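Local coordinates for 2'-deoxycytidine 5'-triphosphate deaminase (Agrobacterium tumefaciens, PDB 2R9Q), which probably catalyses the hydrolytic deamination of dCTP to dUTP and ammonia, a step toward thymidylate synthesis, at residues V269-L274 and L335-M340; P40-L45 and F296-F301; R250-L255 and I325-Q330. All blocks are in the same frame, centred on the assembly; numbering follows the deposited sequence.

Interaction 1: residues V269-L274 and L335-M340; sequences VHVPPL and LVYEHM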
loop_
_atom_site.group_PDB
_atom_site.type_symbol
_atom_site.label_atom_id
_atom_site.label_comp_id
_atom_site.label_asym_id
_atom_site.label_seq_id
_atom_site.Cartn_x
_atom_site.Cartn_y
_atom_site.Cartn_z
ATOM N N VAL B 269 -32.719 -16.459 -4.373
ATOM C CA VAL B 269 -33.656 -15.747 -3.503
ATOM C C VAL B 269 -34.779 -14.996 -4.282
ATOM O O VAL B 269 -34.606 -14.597 -5.432
ATOM C CB VAL B 269 -32.849 -14.850 -2.444
ATOM C CG1 VAL B 269 -32.308 -13.518 -3.027
ATOM C CG2 VAL B 269 -33.689 -14.590 -1.232
ATOM N N HIS B 270 -35.945 -14.853 -3.656
ATOM C CA HIS B 270 -37.108 -14.168 -4.243
ATOM C C HIS B 270 -37.701 -13.192 -3.207
ATOM O O HIS B 270 -37.817 -13.513 -2.019
ATOM C CB HIS B 270 -38.110 -15.215 -4.736
ATOM C CG HIS B 270 -39.488 -14.705 -5.065
ATOM N ND1 HIS B 270 -39.726 -13.719 -6.004
ATOM C CD2 HIS B 270 -40.708 -15.104 -4.631
ATOM C CE1 HIS B 270 -41.027 -13.518 -6.113
ATOM N NE2 HIS B 270 -41.642 -14.355 -5.296
ATOM N N VAL B 271 -37.979 -11.970 -3.674
ATOM C CA VAL B 271 -38.701 -10.937 -2.919
ATOM C C VAL B 271 -40.092 -10.753 -3.583
ATOM O O VAL B 271 -40.193 -10.233 -4.689
ATOM C CB VAL B 271 -37.928 -9.603 -2.866
ATOM C CG1 VAL B 271 -38.601 -8.651 -1.929
ATOM C CG2 VAL B 271 -36.483 -9.815 -2.424
ATOM N N PRO B 272 -41.163 -11.257 -2.931
ATOM C CA PRO B 272 -42.541 -11.068 -3.405
ATOM C C PRO B 272 -42.932 -9.598 -3.572
ATOM O O PRO B 272 -42.403 -8.748 -2.858
ATOM C CB PRO B 272 -43.371 -11.721 -2.302
ATOM C CG PRO B 272 -42.451 -12.741 -1.687
ATOM C CD PRO B 272 -41.122 -12.114 -1.731
ATOM N N PRO B 273 -43.867 -9.299 -4.494
ATOM C CA PRO B 273 -44.234 -7.921 -4.862
ATOM C C PRO B 273 -44.808 -7.008 -3.788
ATOM O O PRO B 273 -44.955 -5.813 -4.039
ATOM C CB PRO B 273 -45.289 -8.120 -5.941
ATOM C CG PRO B 273 -44.991 -9.450 -6.490
ATOM C CD PRO B 273 -44.621 -10.267 -5.302
ATOM N N LEU B 274 -45.150 -7.550 -2.624
ATOM C CA LEU B 274 -45.692 -6.754 -1.533
ATOM C C LEU B 274 -44.668 -6.608 -0.400
ATOM O O LEU B 274 -44.998 -6.168 0.712
ATOM C CB LEU B 274 -46.949 -7.417 -0.997
ATOM C CG LEU B 274 -48.172 -7.531 -1.884
ATOM C CD1 LEU B 274 -49.263 -8.221 -1.037
ATOM C CD2 LEU B 274 -48.568 -6.133 -2.372
ATOM N N LEU B 335 -30.610 -11.398 4.501
ATOM C CA LEU B 335 -31.613 -10.652 3.756
ATOM C C LEU B 335 -32.835 -10.418 4.640
ATOM O O LEU B 335 -33.529 -11.355 5.017
ATOM C CB LEU B 335 -32.000 -11.380 2.490
ATOM C CG LEU B 335 -32.712 -10.606 1.381
ATOM C CD1 LEU B 335 -31.877 -9.412 0.861
ATOM C CD2 LEU B 335 -33.107 -11.574 0.246
ATOM N N VAL B 336 -33.054 -9.148 4.976
ATOM C CA VAL B 336 -34.122 -8.711 5.868
ATOM C C VAL B 336 -35.332 -8.161 5.069
ATOM O O VAL B 336 -35.178 -7.312 4.205
ATOM C CB VAL B 336 -33.601 -7.668 6.845
ATOM C CG1 VAL B 336 -34.735 -7.054 7.619
ATOM C CG2 VAL B 336 -32.561 -8.293 7.785
ATOM N N TYR B 337 -36.525 -8.668 5.384
ATOM C CA TYR B 337 -37.745 -8.350 4.658
ATOM C C TYR B 337 -38.559 -7.271 5.390
ATOM O O TYR B 337 -38.560 -7.189 6.612
ATOM C CB TYR B 337 -38.587 -9.608 4.434
ATOM C CG TYR B 337 -38.007 -10.558 3.413
ATOM C CD1 TYR B 337 -38.448 -10.557 2.106
ATOM C CD2 TYR B 337 -37.004 -11.461 3.757
ATOM C CE1 TYR B 337 -37.905 -11.406 1.165
ATOM C CE2 TYR B 337 -36.455 -12.324 2.809
ATOM C CZ TYR B 337 -36.916 -12.301 1.516
ATOM O OH TYR B 337 -36.388 -13.168 0.568
ATOM N N GLU B 338 -39.242 -6.450 4.607
ATOM C CA GLU B 338 -40.057 -5.377 5.110
ATOM C C GLU B 338 -41.301 -5.260 4.210
ATOM O O GLU B 338 -41.219 -5.459 2.987
ATOM C CB GLU B 338 -39.223 -4.092 5.113
ATOM C CG GLU B 338 -39.803 -2.934 5.897
ATOM C CD GLU B 338 -38.936 -1.676 5.890
ATOM O OE1 GLU B 338 -37.749 -1.730 5.444
ATOM O OE2 GLU B 338 -39.457 -0.629 6.345
ATOM N N HIS B 339 -42.451 -4.975 4.831
ATOM C CA HIS B 339 -43.716 -4.778 4.116
ATOM C C HIS B 339 -43.722 -3.527 3.249
ATOM O O HIS B 339 -43.304 -2.453 3.666
ATOM C CB HIS B 339 -44.913 -4.637 5.064
ATOM C CG HIS B 339 -45.306 -5.899 5.756
ATOM N ND1 HIS B 339 -46.162 -6.821 5.192
ATOM C CD2 HIS B 339 -44.993 -6.374 6.984
ATOM C CE1 HIS B 339 -46.324 -7.829 6.031
ATOM N NE2 HIS B 339 -45.625 -7.582 7.126
ATOM N N MET B 340 -44.252 -3.674 2.050
ATOM C CA MET B 340 -44.618 -2.536 1.248
ATOM C C MET B 340 -45.913 -1.944 1.794
ATOM O O MET B 340 -46.734 -2.665 2.358
ATOM C CB MET B 340 -44.792 -2.974 -0.186
ATOM C CG MET B 340 -43.512 -3.468 -0.833
ATOM S SD MET B 340 -42.176 -2.282 -0.949
ATOM C CE MET B 340 -42.754 -1.167 -2.227
HETATM O O HOH W 1 -46.772 -6.719 2.853
#

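Interaction 2: residues P40-L45 and F296-F301; sequences PASLDL and FFDPGF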
loop_
_atom_site.group_PDB
_atom_site.type_symbol
_atom_site.label_atom_id
_atom_site.label_comp_id
_atom_site.label_asym_id
_atom_site.label_seq_id
_atom_site.Cartn_x
_atom_site.Cartn_y
_atom_site.Cartn_z
ATOM N N PRO B 40 -39.235 0.430 -7.998
ATOM C CA PRO B 40 -40.393 -0.135 -7.287
ATOM C C PRO B 40 -40.525 0.251 -5.792
ATOM O O PRO B 40 -41.625 0.522 -5.354
ATOM C CB PRO B 40 -40.200 -1.638 -7.467
ATOM C CG PRO B 40 -39.436 -1.781 -8.714
ATOM C CD PRO B 40 -38.544 -0.598 -8.805
ATOM N N ALA B 41 -39.416 0.306 -5.040
ATOM C CA ALA B 41 -39.433 0.628 -3.596
ATOM C C ALA B 41 -38.303 1.580 -3.126
ATOM O O ALA B 41 -37.883 1.534 -1.958
ATOM C CB ALA B 41 -39.405 -0.642 -2.802
ATOM N N SER B 42 -37.838 2.440 -4.046
ATOM C CA SER B 42 -36.777 3.420 -3.794
ATOM C C SER B 42 -36.684 4.403 -4.955
ATOM O O SER B 42 -37.305 4.229 -5.994
ATOM C CB SER B 42 -35.418 2.736 -3.584
ATOM O OG SER B 42 -35.093 1.884 -4.678
ATOM N N LEU B 43 -35.904 5.449 -4.758
ATOM C CA LEU B 43 -35.599 6.427 -5.771
ATOM C C LEU B 43 -34.082 6.652 -5.890
ATOM O O LEU B 43 -33.395 6.927 -4.917
ATOM C CB LEU B 43 -36.317 7.721 -5.413
ATOM C CG LEU B 43 -35.946 9.032 -6.097
ATOM C CD1 LEU B 43 -36.539 9.161 -7.486
ATOM C CD2 LEU B 43 -36.337 10.156 -5.181
ATOM N N ASP B 44 -33.569 6.516 -7.102
ATOM C CA ASP B 44 -32.231 7.007 -7.474
ATOM C C ASP B 44 -32.066 8.506 -7.252
ATOM O O ASP B 44 -32.979 9.300 -7.501
ATOM C CB ASP B 44 -31.892 6.675 -8.924
ATOM C CG ASP B 44 -31.559 5.207 -9.115
ATOM O OD1 ASP B 44 -31.744 4.428 -8.143
ATOM O OD2 ASP B 44 -31.106 4.849 -10.229
ATOM N N LEU B 45 -30.885 8.844 -6.747
ATOM C CA LEU B 45 -30.473 10.201 -6.481
ATOM C C LEU B 45 -29.419 10.603 -7.500
ATOM O O LEU B 45 -28.559 9.814 -7.854
ATOM C CB LEU B 45 -29.908 10.328 -5.059
ATOM C CG LEU B 45 -30.811 9.987 -3.882
ATOM C CD1 LEU B 45 -29.926 9.801 -2.627
ATOM C CD2 LEU B 45 -31.895 11.054 -3.702
ATOM N N PHE B 296 -30.451 -2.343 -1.357
ATOM C CA PHE B 296 -31.879 -2.588 -1.428
ATOM C C PHE B 296 -32.182 -3.642 -2.501
ATOM O O PHE B 296 -31.557 -3.672 -3.521
ATOM C CB PHE B 296 -32.611 -1.277 -1.709
ATOM C CG PHE B 296 -32.527 -0.281 -0.593
ATOM C CD1 PHE B 296 -32.750 -0.663 0.734
ATOM C CD2 PHE B 296 -32.254 1.056 -0.860
ATOM C CE1 PHE B 296 -32.714 0.283 1.756
ATOM C CE2 PHE B 296 -32.199 1.992 0.153
ATOM C CZ PHE B 296 -32.424 1.605 1.464
ATOM N N PHE B 297 -33.107 -4.538 -2.180
ATOM C CA PHE B 297 -33.736 -5.454 -3.118
ATOM C C PHE B 297 -35.146 -4.955 -3.381
ATOM O O PHE B 297 -35.860 -4.589 -2.458
ATOM C CB PHE B 297 -33.779 -6.862 -2.521
ATOM C CG PHE B 297 -32.473 -7.555 -2.558
ATOM C CD1 PHE B 297 -32.287 -8.657 -3.356
ATOM C CD2 PHE B 297 -31.396 -7.085 -1.814
ATOM C CE1 PHE B 297 -31.049 -9.293 -3.385
ATOM C CE2 PHE B 297 -30.184 -7.701 -1.858
ATOM C CZ PHE B 297 -30.010 -8.811 -2.628
ATOM N N ASP B 298 -35.538 -4.935 -4.642
ATOM C CA ASP B 298 -36.879 -4.477 -5.020
ATOM C C ASP B 298 -37.904 -5.599 -4.995
ATOM O O ASP B 298 -37.565 -6.740 -5.262
ATOM C CB ASP B 298 -36.885 -3.866 -6.432
ATOM C CG ASP B 298 -36.387 -2.422 -6.470
ATOM O OD1 ASP B 298 -36.844 -1.572 -5.631
ATOM O OD2 ASP B 298 -35.550 -2.157 -7.375
ATOM N N PRO B 299 -39.172 -5.254 -4.712
ATOM C CA PRO B 299 -40.284 -6.171 -4.954
ATOM C C PRO B 299 -40.186 -6.749 -6.337
ATOM O O PRO B 299 -39.941 -6.010 -7.282
ATOM C CB PRO B 299 -41.528 -5.276 -4.845
ATOM C CG PRO B 299 -41.117 -4.095 -4.102
ATOM C CD PRO B 299 -39.632 -3.975 -4.145
ATOM N N GLY B 300 -40.347 -8.055 -6.444
ATOM C CA GLY B 300 -40.220 -8.743 -7.735
ATOM C C GLY B 300 -38.831 -9.294 -8.047
ATOM O O GLY B 300 -38.653 -9.944 -9.076
ATOM N N PHE B 301 -37.837 -9.037 -7.186
ATOM C CA PHE B 301 -36.501 -9.602 -7.405
ATOM C C PHE B 301 -36.624 -11.125 -7.418
ATOM O O PHE B 301 -37.333 -11.710 -6.581
ATOM C CB PHE B 301 -35.472 -9.159 -6.333
ATOM C CG PHE B 301 -34.108 -9.806 -6.490
ATOM C CD1 PHE B 301 -33.120 -9.206 -7.250
ATOM C CD2 PHE B 301 -33.827 -11.031 -5.903
ATOM C CE1 PHE B 301 -31.864 -9.807 -7.400
ATOM C CE2 PHE B 301 -32.588 -11.625 -6.050
ATOM C CZ PHE B 301 -31.604 -11.014 -6.790
#

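Interaction 3: residues R250-L255 and I325-Q330; sequences RAELIL and ILEHGQ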
loop_
_atom_site.group_PDB
_atom_site.type_symbol
_atom_site.label_atom_id
_atom_site.label_comp_id
_atom_site.label_asym_id
_atom_site.label_seq_id
_atom_site.Cartn_x
_atom_site.Cartn_y
_atom_site.Cartn_z
ATOM N N ARG B 250 -9.606 -26.877 -3.636
ATOM C CA ARG B 250 -10.730 -26.959 -2.683
ATOM C C ARG B 250 -11.674 -25.762 -2.909
ATOM O O ARG B 250 -11.283 -24.768 -3.539
ATOM C CB ARG B 250 -10.220 -26.994 -1.228
ATOM N N ALA B 251 -12.913 -25.869 -2.420
ATOM C CA ALA B 251 -13.908 -24.805 -2.574
ATOM C C ALA B 251 -13.669 -23.693 -1.540
ATOM O O ALA B 251 -14.314 -23.645 -0.488
ATOM C CB ALA B 251 -15.311 -25.373 -2.454
ATOM N N GLU B 252 -12.711 -22.823 -1.851
ATOM C CA GLU B 252 -12.274 -21.777 -0.945
ATOM C C GLU B 252 -11.444 -20.704 -1.661
ATOM O O GLU B 252 -10.854 -20.959 -2.693
ATOM C CB GLU B 252 -11.495 -22.359 0.239
ATOM C CG GLU B 252 -10.050 -22.747 -0.073
ATOM C CD GLU B 252 -9.560 -23.956 0.756
ATOM O OE1 GLU B 252 -9.808 -24.037 2.007
ATOM O OE2 GLU B 252 -8.930 -24.827 0.120
ATOM N N LEU B 253 -11.407 -19.514 -1.062
ATOM C CA LEU B 253 -10.776 -18.360 -1.654
ATOM C C LEU B 253 -10.095 -17.525 -0.598
ATOM O O LEU B 253 -10.740 -17.079 0.323
ATOM C CB LEU B 253 -11.854 -17.504 -2.330
ATOM C CG LEU B 253 -11.403 -16.245 -3.047
ATOM C CD1 LEU B 253 -10.459 -16.605 -4.212
ATOM C CD2 LEU B 253 -12.652 -15.438 -3.492
ATOM N N ILE B 254 -8.802 -17.268 -0.762
ATOM C CA ILE B 254 -8.083 -16.361 0.135
ATOM C C ILE B 254 -8.426 -14.927 -0.250
ATOM O O ILE B 254 -8.121 -14.460 -1.340
ATOM C CB ILE B 254 -6.545 -16.623 0.163
ATOM C CG1 ILE B 254 -6.278 -18.009 0.792
ATOM C CG2 ILE B 254 -5.787 -15.499 0.909
ATOM C CD1 ILE B 254 -4.845 -18.473 0.708
ATOM N N LEU B 255 -9.091 -14.269 0.687
ATOM C CA LEU B 255 -9.423 -12.870 0.628
ATOM C C LEU B 255 -8.268 -11.993 1.149
ATOM O O LEU B 255 -8.069 -11.888 2.360
ATOM C CB LEU B 255 -10.683 -12.618 1.463
ATOM C CG LEU B 255 -12.036 -13.221 1.067
ATOM C CD1 LEU B 255 -13.081 -12.785 2.096
ATOM C CD2 LEU B 255 -12.448 -12.847 -0.361
ATOM N N ILE B 325 -9.287 -17.070 4.712
ATOM C CA ILE B 325 -9.684 -18.119 3.799
ATOM C C ILE B 325 -11.189 -18.252 3.914
ATOM O O ILE B 325 -11.668 -18.718 4.907
ATOM C CB ILE B 325 -9.039 -19.478 4.105
ATOM C CG1 ILE B 325 -7.515 -19.378 4.140
ATOM C CG2 ILE B 325 -9.492 -20.518 3.056
ATOM C CD1 ILE B 325 -6.874 -20.389 5.092
ATOM N N LEU B 326 -11.902 -17.806 2.881
ATOM C CA LEU B 326 -13.335 -17.901 2.812
ATOM C C LEU B 326 -13.679 -19.238 2.182
ATOM O O LEU B 326 -13.136 -19.610 1.158
ATOM C CB LEU B 326 -13.936 -16.740 2.009
ATOM C CG LEU B 326 -15.463 -16.674 1.820
ATOM C CD1 LEU B 326 -16.252 -16.408 3.102
ATOM C CD2 LEU B 326 -15.780 -15.624 0.738
ATOM N N GLU B 327 -14.596 -19.947 2.813
ATOM C CA GLU B 327 -14.932 -21.310 2.403
ATOM C C GLU B 327 -16.383 -21.356 1.941
ATOM O O GLU B 327 -17.237 -20.628 2.481
ATOM C CB GLU B 327 -14.677 -22.309 3.563
ATOM C CG GLU B 327 -13.212 -22.430 3.961
ATOM C CD GLU B 327 -13.007 -23.236 5.235
ATOM O OE1 GLU B 327 -13.246 -24.475 5.173
ATOM O OE2 GLU B 327 -12.607 -22.633 6.293
ATOM N N HIS B 328 -16.619 -22.186 0.921
ATOM C CA HIS B 328 -17.950 -22.486 0.377
ATOM C C HIS B 328 -18.972 -22.844 1.479
ATOM O O HIS B 328 -18.644 -23.541 2.442
ATOM C CB HIS B 328 -17.828 -23.646 -0.616
ATOM C CG HIS B 328 -19.131 -24.061 -1.241
ATOM N ND1 HIS B 328 -19.618 -23.494 -2.401
ATOM C CD2 HIS B 328 -20.044 -24.985 -0.866
ATOM C CE1 HIS B 328 -20.772 -24.055 -2.717
ATOM N NE2 HIS B 328 -21.053 -24.961 -1.796
ATOM N N GLY B 329 -20.200 -22.356 1.337
ATOM C CA GLY B 329 -21.223 -22.526 2.367
ATOM C C GLY B 329 -21.108 -21.585 3.549
ATOM O O GLY B 329 -22.003 -21.517 4.356
ATOM N N GLN B 330 -20.016 -20.841 3.655
ATOM C CA GLN B 330 -19.883 -19.843 4.716
ATOM C C GLN B 330 -20.996 -18.801 4.600
ATOM O O GLN B 330 -21.199 -18.216 3.522
ATOM C CB GLN B 330 -18.530 -19.178 4.615
ATOM C CG GLN B 330 -18.318 -17.933 5.464
ATOM C CD GLN B 330 -18.259 -18.221 6.931
ATOM O OE1 GLN B 330 -17.468 -19.031 7.375
ATOM N NE2 GLN B 330 -19.077 -17.525 7.702
#

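Interaction 1: residues V269-L274 and L335-M340
The carbonyl oxygen of Leu-274 is gripped by two donors. Met-340 N bonds to Leu-274 O at 2.9 Å, with a nearly straight N-H...O angle of 166°. The amide comes from above the carbonyl plane, not within it. A water donates the second bond to the same oxygen. The water also lies by His-339 ND1, though too close in the model for that link to be trusted. The other ring nitrogen of His-339, NE2, bonds to Glu-179. Met-340 then lays CB and CG against the Leu-274 carbonyl, with CG 3.4 Å from Leu-274 C. Its chain bends at both chi2 and chi3, and its CE meets Ala-41.

A second polar bond lies nearer the other end. Tyr-337 OH donates to His-270 O at 3.0 Å. The hydroxyl sits above the carbonyl plane, while the oxygen lies at the edge of the phenol ring. This fixes the far end of a buried tyrosine. The contact sets the crossover between two beta sheets of the dUTPase-like C-terminal domain against the end of a strand. Segment 269-274 is the connection from strand 261-269 in one sheet to strand 275-281 in the other, and 335-340 ends strand 331-339, the neighbour of 275-281.

Apolar groups fill in around the tyrosine. Val-271 CG2 approaches Tyr-337 CE1 obliquely at 4.2 Å, and Pro-272 CD comes obliquely to the same ring carbon. Val-269 and Leu-335 meet tip to tip. Val-269 CG2 is anti to the backbone N and reaches Leu-335 CD2 at 3.4 Å, tighter than a usual carbon contact. Val-269 CG2 also lies 3.5 Å from Tyr-337 OH. Ile-202 of strand 202-205 touches Val-269, Leu-335 and Tyr-337.

Interaction 2: residues P40-L45 and F296-F301
This is a small, buried contact between the two dUTPase-like domains of the chain, in which Pro-40 and Ala-41 of the N-terminal domain meet Asp-298 and Pro-299 of the C-terminal domain. One hydrogen bond and a patch of proline and alanine carbons carry it. Ala-41 N donates to Asp-298 OD1 at 3.2 Å. The bond is bent, with an N-H...O angle of 141°, and the amide meets the oxygen from above the carboxylate plane. Asp-298 CG stands anti to the carbonyl carbon (chi1 -80°), which places CG against the Pro-40 ring.

The proline ring covers the same carboxylate. The side chains of Pro-40 and Asp-298 cross at about a right angle, and Pro-40 CD lies 3.7 Å from Asp-298 CG. CG and CB of the proline also touch the acid group. Pro-299 adds the apolar part. Pro-299 CD packs on Ala-41 CB at 3.6 Å and on Pro-40 CB at 4.1 Å.

A type II beta turn from Asp-298 to Phe-301 shapes this side, closed by Phe-301 N to Asp-298 O at 3.0 Å. Gly-300 takes a positive phi, where a side chain would be jammed against the preceding carbonyl. Ser-42 OG is buried at the contact without a hydrogen-bond partner in the model; it is 4.0 Å from Asp-298 OD1.

Arg-167 of strand 162-170 bonds to both Ala-41 O and Phe-297 O, so it bridges the two segments from the N-terminal domain. Strand 275-281 pairs with strand 296-297 and also touches Ala-41 through Ala-276.

Interaction 3: residues R250-L255 and I325-Q330
Ile-254 and Ile-325 lie side by side and point the same way, from neighbouring strands of a two-stranded antiparallel sheet in the C-terminal domain. They form a non-hydrogen-bonded pair, and Ile-254 CG1 meets Ile-325 CG1 at 3.8 Å. Glu-252 also runs alongside Ile-325. Its CG is turned between the backbone N and the carbonyl carbon (chi1 78°), and both CG and OE1 lie close to Ile-325 CG2. Glu-252 pairs with Glu-327, with Glu-252 CB 4.1 Å from Glu-327 CG. The carboxylates, probably both charged, stay apart, and Lys-69 of the second subunit forms a salt bridge with Glu-327. That subunit also packs on Ile-254 and Ile-325, so this face of the sheet meets a subunit interface.

Leu-253 and Leu-326 point to the other face. They are a hydrogen-bonded pair, joined by Leu-253 N to Leu-326 O at 2.8 Å and Leu-326 N to Leu-253 O at 2.9 Å. Leu-255 crosses Leu-326 at a slant, with Leu-255 CD1 4.0 Å from Leu-326 CB. Phe-289 touches both of these leucines.

Beyond the strands, Ala-251 centres an inverse gamma turn. Ala-251 CB lies 3.6 Å from His-328 CB, while the imidazole turns away to bond through ND1 to Leu-208 N. His-328 N donates to Ala-251 O at 3.1 Å, almost straight at 175°.

Interactions 1 and 2 are buried and touch each other. Val-271 of 269-274 probably forms two backbone hydrogen bonds with the 296-301 turn, through Gly-300 N and Phe-301 O, and both contacts reach the sheet that holds strands 275-281, 296-297 and 331-339. Interaction 1 works within the C-terminal domain, by a backbone bond, a tyrosine hydroxyl and apolar side chains; interaction 2 joins the two domains with one bond and proline packing. Interaction 3 lies farther out, its centre about 28 Å from that of interaction 1, and is partly buried. Its bonds are backbone ones, mostly strand pairing, and a second subunit covers part of it. Strand 324-327 leads through a tight turn into strand 331-339.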